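Local coordinates for protein alanine glyoxylate transaminase (Thermococcus litoralis, PDB 2ZC0) that probably transfers the amino group of alanine to glyoxylate, working as a homodimer with a pyridoxal 5'-phosphate cofactor, at residues Val102-Gly107 with Met270-Ile275; Thr108-Leu113 with Gly256-Glu261. All blocks are in the same frame, centred on the assembly; numbering follows the deposited sequence.

Interaction 1 of 2, residues Val102-Gly107 with Met270-Ile275; sequences VITIGG and MQKQPI. With PMP (4'-deoxy-4'-aminopyridoxal-5'-phosphate), chain F.
With CG anti to the backbone N (chi1 -162°) and chi2 and chi3 also extended, Lys-272 reaches from helix 262-272 to strand 101-104, which within this chain is the edge of the large mixed sheet of the fold-type I aminotransferase fold. The bend at chi4 (-65°) turns NZ aside from the line of the stem, so that CE and NZ lie equally near the Ile-103 carbonyl. Val-102 meets the stem: its CG1 branch lies 3.6 Å from Lys-272 CD, the valine and the lysine running antiparallel alongside one another. Thr-104 lies roughly perpendicular to that stem, and its methyl CG2 rests 3.9 Å from Lys-272 CE. A lysine suits this place because its methylene chain can be buried among apolar groups while only the tip needs polar partners.

That tip, NZ, accordingly gives a weak hydrogen bond of 3.0 Å to the backbone O of Ile-103. Its strongest polar partner, the carbonyl O of Ala-74, lies beyond both segments, and Asp-276 adds a salt bridge that probably favours the charged state of the buried amine.

Past the strand the chain turns, with Ile-105 at the centre of an inverse gamma turn, and enters helix 106-118 through two glycines of the cofactor pocket. Gly-106 has a positive phi, which suits glycine, and the N-H of Gly-107 points at PMP O1P, in a bond of doubtful length because that oxygen is placed too close to its neighbours. Thr-104 OG1 braces the turn, donating to Gly-106 O over 2.9 Å, tilted 34° from the carbonyl plane.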
loop_
_atom_site.group_PDB
_atom_site.type_symbol
_atom_site.label_atom_id
_atom_site.label_comp_id
_atom_site.label_asym_id
_atom_site.label_seq_id
_atom_site.Cartn_x
_atom_site.Cartn_y
_atom_site.Cartn_z
ATOM N N VAL A 102 2.911 19.465 18.866
ATOM C CA VAL A 102 1.941 18.390 19.042
ATOM C C VAL A 102 2.519 17.417 20.075
ATOM O O VAL A 102 3.559 16.800 19.829
ATOM C CB VAL A 102 1.689 17.615 17.711
ATOM C CG1 VAL A 102 0.627 16.542 17.921
ATOM C CG2 VAL A 102 1.268 18.583 16.615
ATOM N N ILE A 103 1.841 17.315 21.222
ATOM C CA ILE A 103 2.228 16.437 22.326
ATOM C C ILE A 103 1.842 15.013 21.964
ATOM O O ILE A 103 0.654 14.677 21.863
ATOM C CB ILE A 103 1.502 16.784 23.652
ATOM C CG1 ILE A 103 1.719 18.257 24.005
ATOM C CG2 ILE A 103 2.014 15.895 24.785
ATOM C CD1 ILE A 103 3.151 18.687 23.951
ATOM N N THR A 104 2.866 14.183 21.807
ATOM C CA THR A 104 2.718 12.799 21.415
ATOM C C THR A 104 3.124 11.853 22.540
ATOM O O THR A 104 3.601 12.287 23.596
ATOM C CB THR A 104 3.603 12.520 20.185
ATOM O OG1 THR A 104 4.959 12.856 20.496
ATOM C CG2 THR A 104 3.157 13.366 19.009
ATOM N N ILE A 105 2.922 10.558 22.306
ATOM C CA ILE A 105 3.271 9.518 23.269
ATOM C C ILE A 105 4.778 9.307 23.164
ATOM O O ILE A 105 5.241 8.322 22.586
ATOM C CB ILE A 105 2.534 8.184 22.933
ATOM C CG1 ILE A 105 1.018 8.394 22.990
ATOM C CG2 ILE A 105 2.936 7.095 23.912
ATOM C CD1 ILE A 105 0.503 8.842 24.346
ATOM N N GLY A 106 5.543 10.262 23.687
ATOM C CA GLY A 106 6.997 10.174 23.636
ATOM C C GLY A 106 7.574 10.488 22.264
ATOM O O GLY A 106 6.839 10.796 21.330
ATOM N N GLY A 107 8.898 10.432 22.146
ATOM C CA GLY A 107 9.536 10.685 20.866
ATOM C C GLY A 107 9.147 9.594 19.880
ATOM O O GLY A 107 9.116 9.828 18.672
ATOM N N MET A 270 -4.862 15.803 12.280
ATOM C CA MET A 270 -6.107 15.155 11.851
ATOM C C MET A 270 -6.135 13.670 12.147
ATOM O O MET A 270 -7.176 13.126 12.482
ATOM C CB MET A 270 -6.328 15.312 10.350
ATOM C CG MET A 270 -6.893 16.629 9.861
ATOM S SD MET A 270 -7.360 16.486 8.081
ATOM C CE MET A 270 -7.856 18.181 7.732
ATOM N N GLN A 271 -4.992 13.004 11.998
ATOM C CA GLN A 271 -4.941 11.563 12.239
ATOM C C GLN A 271 -4.751 11.156 13.698
ATOM O O GLN A 271 -5.113 10.044 14.072
ATOM C CB GLN A 271 -3.824 10.919 11.411
ATOM C CG GLN A 271 -2.431 11.377 11.810
ATOM C CD GLN A 271 -1.302 10.466 11.316
ATOM O OE1 GLN A 271 -1.502 9.585 10.477
ATOM N NE2 GLN A 271 -0.104 10.695 11.835
ATOM N N LYS A 272 -4.214 12.058 14.518
ATOM C CA LYS A 272 -3.910 11.743 15.913
ATOM C C LYS A 272 -4.987 11.271 16.897
ATOM O O LYS A 272 -4.742 10.325 17.643
ATOM C CB LYS A 272 -3.144 12.909 16.544
ATOM C CG LYS A 272 -2.398 12.543 17.815
ATOM C CD LYS A 272 -1.478 13.687 18.248
ATOM C CE LYS A 272 -0.720 13.334 19.512
ATOM N NZ LYS A 272 -1.651 13.169 20.648
ATOM N N GLN A 273 -6.159 11.902 16.935
ATOM C CA GLN A 273 -7.165 11.455 17.903
ATOM C C GLN A 273 -7.511 9.962 17.724
ATOM O O GLN A 273 -7.599 9.233 18.707
ATOM C CB GLN A 273 -8.428 12.340 17.850
ATOM C CG GLN A 273 -9.438 12.037 18.993
ATOM C CD GLN A 273 -10.546 13.090 19.153
ATOM O OE1 GLN A 273 -10.406 14.061 19.909
ATOM N NE2 GLN A 273 -11.657 12.891 18.441
ATOM N N PRO A 274 -7.681 9.487 16.472
ATOM C CA PRO A 274 -8.005 8.068 16.246
ATOM C C PRO A 274 -6.844 7.073 16.461
ATOM O O PRO A 274 -7.034 5.859 16.319
ATOM C CB PRO A 274 -8.526 8.034 14.804
ATOM C CG PRO A 274 -8.985 9.446 14.549
ATOM C CD PRO A 274 -7.961 10.292 15.270
ATOM N N ILE A 275 -5.636 7.540 16.768
ATOM C CA ILE A 275 -4.594 6.552 17.025
ATOM C C ILE A 275 -4.182 6.489 18.500
ATOM O O ILE A 275 -3.989 5.396 19.019
ATOM C CB ILE A 275 -3.345 6.693 16.095
ATOM C CG1 ILE A 275 -2.097 6.898 16.937
ATOM C CG2 ILE A 275 -3.542 7.775 15.068
ATOM C CD1 ILE A 275 -0.858 6.568 16.188
HETATM N N1 PMP F . 14.718 8.939 19.916
HETATM C C2 PMP F . 15.866 8.358 20.330
HETATM C C2A PMP F . 17.117 8.626 19.491
HETATM C C3 PMP F . 15.905 7.545 21.495
HETATM O O3 PMP F . 17.102 6.962 21.888
HETATM C C4 PMP F . 14.684 7.334 22.238
HETATM C C4A PMP F . 14.734 6.453 23.501
HETATM N N4A PMP F . 13.899 5.256 23.408
HETATM C C5 PMP F . 13.404 8.019 21.718
HETATM C C6 PMP F . 13.485 8.810 20.546
HETATM C C5A PMP F . 12.039 7.881 22.417
HETATM O O4P PMP F . 12.103 8.358 23.414
HETATM P P PMP F . 10.629 8.309 24.200
HETATM O O1P PMP F . 9.721 9.947 24.498
HETATM O O2P PMP F . 11.023 7.594 25.927
HETATM O O3P PMP F . 9.427 7.210 23.399
#

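Interaction 2 of 2, residues Thr108-Leu113 with Gly256-Glu261; sequences TGALDL and GWIIAE. With PMP (4'-deoxy-4'-aminopyridoxal-5'-phosphate), chain F.
Ile-258 lies against one face of helix 106-118, its side chain packed against Ala-110 and Leu-113. Its CB leaves strand 256-259 toward the helix, and with chi1 at -75° CG1 stands anti to the carbonyl carbon, the torsion that carries this branch to Ala-110. There CG1 is 3.5 Å from Ala-110 CB and 3.7 Å from Ala-110 CA, so it touches the helix at its backbone as well as at the methyl. The chain then runs on extended, and the terminal methyl CD1 comes 3.5 Å from the backbone O of Ala-110 and 3.9 Å from Leu-113 CB.

Alanine fits where the two elements come nearest: the short axes approach to 7.2 Å, and a methyl is small enough to let the backbones come close, while Ile-258 supplies the bulk. That methyl, Ala-110 CB, also sits 3.5 Å from Trp-257 O. One turn further along the helix, Leu-113 brings its CB to the tip of the isoleucine, while the indole of Trp-257 belongs to the other side of the strand, where it packs on Leu-245. No hydrogen bond joins the two segments; the contact is mainly aliphatic and buried, as befits the layer between a sheet and its covering helix.

At the start of this segment the chemistry becomes polar. Thr-108 OG1 donates to PMP O3P over 2.7 Å, and the backbone N of the same residue reaches that oxygen in a longer bond. The small hydroxyl side chain thus works with its own amide to grip one phosphate oxygen. A helix packed on the sheet, inclined 36° to strand 256-259, with its N-terminal end holding the phosphate, is the cofactor phosphate site characteristic of fold-type I aminotransferases.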
loop_
_atom_site.group_PDB
_atom_site.type_symbol
_atom_site.label_atom_id
_atom_site.label_comp_id
_atom_site.label_asym_id
_atom_site.label_seq_id
_atom_site.Cartn_x
_atom_site.Cartn_y
_atom_site.Cartn_z
ATOM N N THR A 108 8.833 8.407 20.407
ATOM C CA THR A 108 8.437 7.247 19.606
ATOM C C THR A 108 7.134 7.539 18.869
ATOM O O THR A 108 7.050 7.380 17.659
ATOM C CB THR A 108 8.215 5.985 20.491
ATOM O OG1 THR A 108 9.423 5.663 21.192
ATOM C CG2 THR A 108 7.801 4.784 19.632
ATOM N N GLY A 109 6.116 7.957 19.612
ATOM C CA GLY A 109 4.835 8.271 19.002
ATOM C C GLY A 109 4.987 9.349 17.954
ATOM O O GLY A 109 4.409 9.258 16.878
ATOM N N ALA A 110 5.783 10.367 18.267
ATOM C CA ALA A 110 6.030 11.472 17.338
ATOM C C ALA A 110 6.590 10.936 16.026
ATOM O O ALA A 110 6.147 11.319 14.945
ATOM C CB ALA A 110 7.007 12.470 17.959
ATOM N N LEU A 111 7.564 10.042 16.131
ATOM C CA LEU A 111 8.200 9.460 14.952
ATOM C C LEU A 111 7.239 8.541 14.171
ATOM O O LEU A 111 7.321 8.457 12.952
ATOM C CB LEU A 111 9.458 8.683 15.368
ATOM C CG LEU A 111 10.889 9.265 15.267
ATOM C CD1 LEU A 111 10.903 10.655 14.669
ATOM C CD2 LEU A 111 11.526 9.247 16.648
ATOM N N ASP A 112 6.341 7.852 14.872
ATOM C CA ASP A 112 5.373 6.968 14.226
ATOM C C ASP A 112 4.310 7.825 13.518
ATOM O O ASP A 112 3.939 7.562 12.371
ATOM C CB ASP A 112 4.730 6.050 15.281
ATOM C CG ASP A 112 3.595 5.205 14.719
ATOM O OD1 ASP A 112 2.427 5.597 14.921
ATOM O OD2 ASP A 112 3.862 4.171 14.078
ATOM N N LEU A 113 3.839 8.863 14.200
ATOM C CA LEU A 113 2.860 9.763 13.612
ATOM C C LEU A 113 3.431 10.381 12.323
ATOM O O LEU A 113 2.755 10.418 11.296
ATOM C CB LEU A 113 2.471 10.848 14.633
ATOM C CG LEU A 113 1.096 10.645 15.304
ATOM C CD1 LEU A 113 0.884 9.190 15.616
ATOM C CD2 LEU A 113 0.969 11.503 16.564
ATOM N N GLY A 256 6.144 13.439 24.686
ATOM C CA GLY A 256 7.012 13.853 23.606
ATOM C C GLY A 256 6.285 14.844 22.722
ATOM O O GLY A 256 5.144 15.225 23.009
ATOM N N TRP A 257 6.921 15.258 21.635
ATOM C CA TRP A 257 6.287 16.230 20.770
ATOM C C TRP A 257 6.801 16.252 19.341
ATOM O O TRP A 257 7.867 15.720 19.025
ATOM C CB TRP A 257 6.413 17.639 21.380
ATOM C CG TRP A 257 7.844 18.070 21.627
ATOM C CD1 TRP A 257 8.735 18.537 20.700
ATOM C CD2 TRP A 257 8.569 17.985 22.863
ATOM N NE1 TRP A 257 9.967 18.745 21.279
ATOM C CE2 TRP A 257 9.894 18.413 22.605
ATOM C CE3 TRP A 257 8.231 17.585 24.160
ATOM C CZ2 TRP A 257 10.883 18.448 23.599
ATOM C CZ3 TRP A 257 9.212 17.616 25.150
ATOM C CH2 TRP A 257 10.527 18.047 24.863
ATOM N N ILE A 258 5.991 16.849 18.479
ATOM C CA ILE A 258 6.319 17.030 17.092
ATOM C C ILE A 258 6.314 18.538 16.895
ATOM O O ILE A 258 5.551 19.259 17.542
ATOM C CB ILE A 258 5.237 16.451 16.158
ATOM C CG1 ILE A 258 5.314 14.931 16.120
ATOM C CG2 ILE A 258 5.403 17.015 14.756
ATOM C CD1 ILE A 258 4.283 14.303 15.216
ATOM N N ILE A 259 7.182 19.014 16.018
ATOM C CA ILE A 259 7.212 20.424 15.683
ATOM C C ILE A 259 7.285 20.361 14.175
ATOM O O ILE A 259 8.276 19.887 13.618
ATOM C CB ILE A 259 8.459 21.175 16.200
ATOM C CG1 ILE A 259 8.479 21.244 17.728
ATOM C CG2 ILE A 259 8.434 22.607 15.658
ATOM C CD1 ILE A 259 9.738 21.976 18.262
ATOM N N ALA A 260 6.206 20.795 13.536
ATOM C CA ALA A 260 6.076 20.807 12.092
ATOM C C ALA A 260 5.239 22.026 11.718
ATOM O O ALA A 260 4.755 22.761 12.591
ATOM C CB ALA A 260 5.384 19.530 11.615
ATOM N N GLU A 261 5.048 22.226 10.420
ATOM C CA GLU A 261 4.299 23.374 9.941
ATOM C C GLU A 261 3.457 23.025 8.748
ATOM O O GLU A 261 3.565 21.938 8.203
ATOM C CB GLU A 261 5.259 24.506 9.555
ATOM C CG GLU A 261 5.904 25.194 10.743
ATOM C CD GLU A 261 7.411 25.303 10.601
ATOM O OE1 GLU A 261 7.887 25.924 9.621
ATOM O OE2 GLU A 261 8.118 24.757 11.477
HETATM N N1 PMP F . 14.718 8.939 19.916
HETATM C C2 PMP F . 15.866 8.358 20.330
HETATM C C2A PMP F . 17.117 8.626 19.491
HETATM C C3 PMP F . 15.905 7.545 21.495
HETATM O O3 PMP F . 17.102 6.962 21.888
HETATM C C4 PMP F . 14.684 7.334 22.238
HETATM C C4A PMP F . 14.734 6.453 23.501
HETATM N N4A PMP F . 13.899 5.256 23.408
HETATM C C5 PMP F . 13.404 8.019 21.718
HETATM C C6 PMP F . 13.485 8.810 20.546
HETATM C C5A PMP F . 12.039 7.881 22.417
HETATM O O4P PMP F . 12.103 8.358 23.414
HETATM P P PMP F . 10.629 8.309 24.200
HETATM O O1P PMP F . 9.721 9.947 24.498
HETATM O O2P PMP F . 11.023 7.594 25.927
HETATM O O3P PMP F . 9.427 7.210 23.399
#

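Overall arrangement
Interactions 1 and 2 lie with centres about 7 Å apart, and both are buried. Both use helix 106-118, and their strands, 101-104 in one and 256-259 in the other, are antiparallel neighbours, joined by probable hydrogen bonds from Thr-104 N to Gly-256 O and from Ile-258 N to Val-102 O. Interaction 2 has no hydrogen bond across its segments and rests mainly on aliphatic groups, where helix meets sheet; interaction 1, at the sheet's outermost strand within the chain, adds a lysine tip that needs polar partners. Strand 256-259 leads into helix 262-272, so Ile-258 and Lys-272 approach from consecutive elements. Both contacts reach PMP through the first turn of helix 106-118 and adjoin the second subunit.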